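Local coordinates for protein toxin coregulated pilin (Vibrio cholerae, PDB 3HRV) that forms the major subunit of the toxin-coregulated pilus, a type IV pilus essential for bacterial aggregation and colonization of the host small intestine, at residues A[50-56]-A[87-91]. Residues are numbered along the deposited sequence; the frame is centred on the assembly and turned at random.
Sequences YPATANA and GIFSF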
loop_
_atom_site.group_PDB
_atom_site.type_symbol
_atom_site.label_atom_id
_atom_site.label_comp_id
_atom_site.label_asym_id
_atom_site.label_seq_id
_atom_site.Cartn_x
_atom_site.Cartn_y
_atom_site.Cartn_z
ATOM N N TYR A 50 -6.583 -6.290 13.009
ATOM C CA TYR A 50 -6.733 -6.776 11.644
ATOM C C TYR A 50 -6.277 -8.237 11.586
ATOM O O TYR A 50 -5.458 -8.664 12.398
ATOM C CB TYR A 50 -5.921 -5.893 10.687
ATOM C CG TYR A 50 -6.487 -4.494 10.564
ATOM C CD1 TYR A 50 -6.039 -3.457 11.384
ATOM C CD2 TYR A 50 -7.516 -4.223 9.667
ATOM C CE1 TYR A 50 -6.608 -2.183 11.309
ATOM C CE2 TYR A 50 -8.093 -2.963 9.585
ATOM C CZ TYR A 50 -7.638 -1.945 10.406
ATOM O OH TYR A 50 -8.212 -0.698 10.314
ATOM N N PRO A 51 -6.790 -9.016 10.616
ATOM C CA PRO A 51 -6.478 -10.443 10.450
ATOM C C PRO A 51 -4.933 -10.631 10.145
ATOM O O PRO A 51 -4.197 -10.118 9.310
ATOM C CB PRO A 51 -7.120 -10.793 9.107
ATOM C CG PRO A 51 -8.172 -9.784 8.946
ATOM C CD PRO A 51 -7.537 -8.522 9.450
ATOM N N ALA A 52 -4.448 -11.668 10.952
ATOM C CA ALA A 52 -3.048 -12.025 10.789
ATOM C C ALA A 52 -2.767 -12.578 9.393
ATOM O O ALA A 52 -3.536 -13.385 8.864
ATOM C CB ALA A 52 -2.648 -13.045 11.849
ATOM N N THR A 53 -1.666 -12.121 8.800
ATOM C CA THR A 53 -1.236 -12.560 7.472
ATOM C C THR A 53 0.267 -12.819 7.542
ATOM O O THR A 53 1.066 -11.891 7.471
ATOM C CB THR A 53 -1.502 -11.481 6.401
ATOM O OG1 THR A 53 -0.873 -10.256 6.793
ATOM C CG2 THR A 53 -2.999 -11.249 6.226
ATOM N N ALA A 54 0.642 -14.088 7.668
ATOM C CA ALA A 54 2.047 -14.472 7.790
ATOM C C ALA A 54 2.902 -14.315 6.539
ATOM O O ALA A 54 4.088 -13.992 6.627
ATOM C CB ALA A 54 2.139 -15.909 8.291
ATOM N N ASN A 55 2.313 -14.549 5.374
ATOM C CA ASN A 55 3.067 -14.449 4.133
ATOM C C ASN A 55 2.262 -13.848 2.991
ATOM O O ASN A 55 1.099 -13.481 3.159
ATOM C CB ASN A 55 3.573 -15.834 3.734
ATOM C CG ASN A 55 2.495 -16.895 3.839
ATOM O OD1 ASN A 55 1.396 -16.731 3.313
ATOM N ND2 ASN A 55 2.807 -17.992 4.520
ATOM N N ALA A 56 2.899 -13.755 1.828
ATOM C CA ALA A 56 2.268 -13.203 0.637
ATOM C C ALA A 56 1.007 -13.976 0.280
ATOM O O ALA A 56 0.012 -13.393 -0.150
ATOM C CB ALA A 56 3.246 -13.240 -0.527
ATOM N N GLY A 87 -2.353 -7.787 -2.573
ATOM C CA GLY A 87 -2.255 -8.478 -1.306
ATOM C C GLY A 87 -2.644 -7.524 -0.197
ATOM O O GLY A 87 -2.539 -6.309 -0.360
ATOM N N ILE A 88 -3.127 -8.063 0.916
ATOM C CA ILE A 88 -3.479 -7.230 2.056
ATOM C C ILE A 88 -2.757 -7.817 3.257
ATOM O O ILE A 88 -3.041 -8.941 3.672
ATOM C CB ILE A 88 -4.998 -7.216 2.332
ATOM C CG1 ILE A 88 -5.748 -6.718 1.092
ATOM C CG2 ILE A 88 -5.300 -6.300 3.523
ATOM C CD1 ILE A 88 -7.255 -6.779 1.229
ATOM N N PHE A 89 -1.802 -7.057 3.785
ATOM C CA PHE A 89 -1.018 -7.480 4.938
ATOM C C PHE A 89 -1.435 -6.743 6.194
ATOM O O PHE A 89 -1.649 -5.532 6.174
ATOM C CB PHE A 89 0.472 -7.182 4.742
ATOM C CG PHE A 89 1.198 -8.160 3.870
ATOM C CD1 PHE A 89 1.283 -7.961 2.497
ATOM C CD2 PHE A 89 1.835 -9.260 4.430
ATOM C CE1 PHE A 89 2.000 -8.847 1.693
ATOM C CE2 PHE A 89 2.553 -10.151 3.637
ATOM C CZ PHE A 89 2.638 -9.943 2.267
ATOM N N SER A 90 -1.544 -7.474 7.293
ATOM C CA SER A 90 -1.851 -6.847 8.562
ATOM C C SER A 90 -0.466 -6.687 9.181
ATOM O O SER A 90 0.353 -7.603 9.104
ATOM C CB SER A 90 -2.711 -7.768 9.426
ATOM O OG SER A 90 -4.057 -7.760 8.991
ATOM N N PHE A 91 -0.174 -5.523 9.750
ATOM C CA PHE A 91 1.134 -5.336 10.364
ATOM C C PHE A 91 1.049 -4.516 11.646
ATOM O O PHE A 91 -0.003 -3.981 11.984
ATOM C CB PHE A 91 2.151 -4.767 9.343
ATOM C CG PHE A 91 1.906 -3.346 8.913
ATOM C CD1 PHE A 91 2.884 -2.378 9.125
ATOM C CD2 PHE A 91 0.748 -2.983 8.231
ATOM C CE1 PHE A 91 2.721 -1.073 8.666
ATOM C CE2 PHE A 91 0.575 -1.677 7.766
ATOM C CZ PHE A 91 1.566 -0.721 7.984
HETATM O O HOH W 1 -0.032 -10.135 10.084
#
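Phe89 reaches the start of helix 56-68 with three atoms of its ring: CD2 comes 3.7 Å from Thr53 OG1, CE2 meets Asn55 O, and CZ lies 3.7 Å from Ala56 CA; these loop and helix-start atoms meet the ring obliquely. The Phe89 side chain also touches Ala59, Thr104 and Leu140. With CG anti to its own carbonyl carbon (chi1 -79°), the phenyl group extends beside the loop. The second flat group, the Tyr50 ring, leads away from strand 87-91: CB comes nearest to Ser90 OG, which lies obliquely to the ring, while the ring meets Phe101 and its hydroxyl is hydrogen-bonded to Ser192 O.

Between these rings the grip is polar. Thr53 OG1 accepts a nearly straight hydrogen bond from Ser90 N (2.9 Å, 166°); chi1 of 55° sets this oxygen between backbone N and carbonyl carbon, facing the strand, and CG2 covers Ile88 O at 3.4 Å. That carbonyl is buried without a polar partner in the model. Ser90 OG is placed to donate to Pro51 O, but the 2.4 Å separation is very short and its details are doubtful. A water extends the link, accepting from Thr53 N at 2.9 Å and probably donating to Ser90 O at 2.7 Å.

The loop between helices 24-44 and 56-68 thus runs along the outermost strand 87-93, whose other neighbour is strand 100-108. Asn55, the N-cap residue, caps Ala58 N through OD1 as the next helix begins. Segment 50-56 is part of the αβ-loop, which in the type IV pilin fold links the N-terminal helix to the antiparallel sheet and here packs on its edge strand.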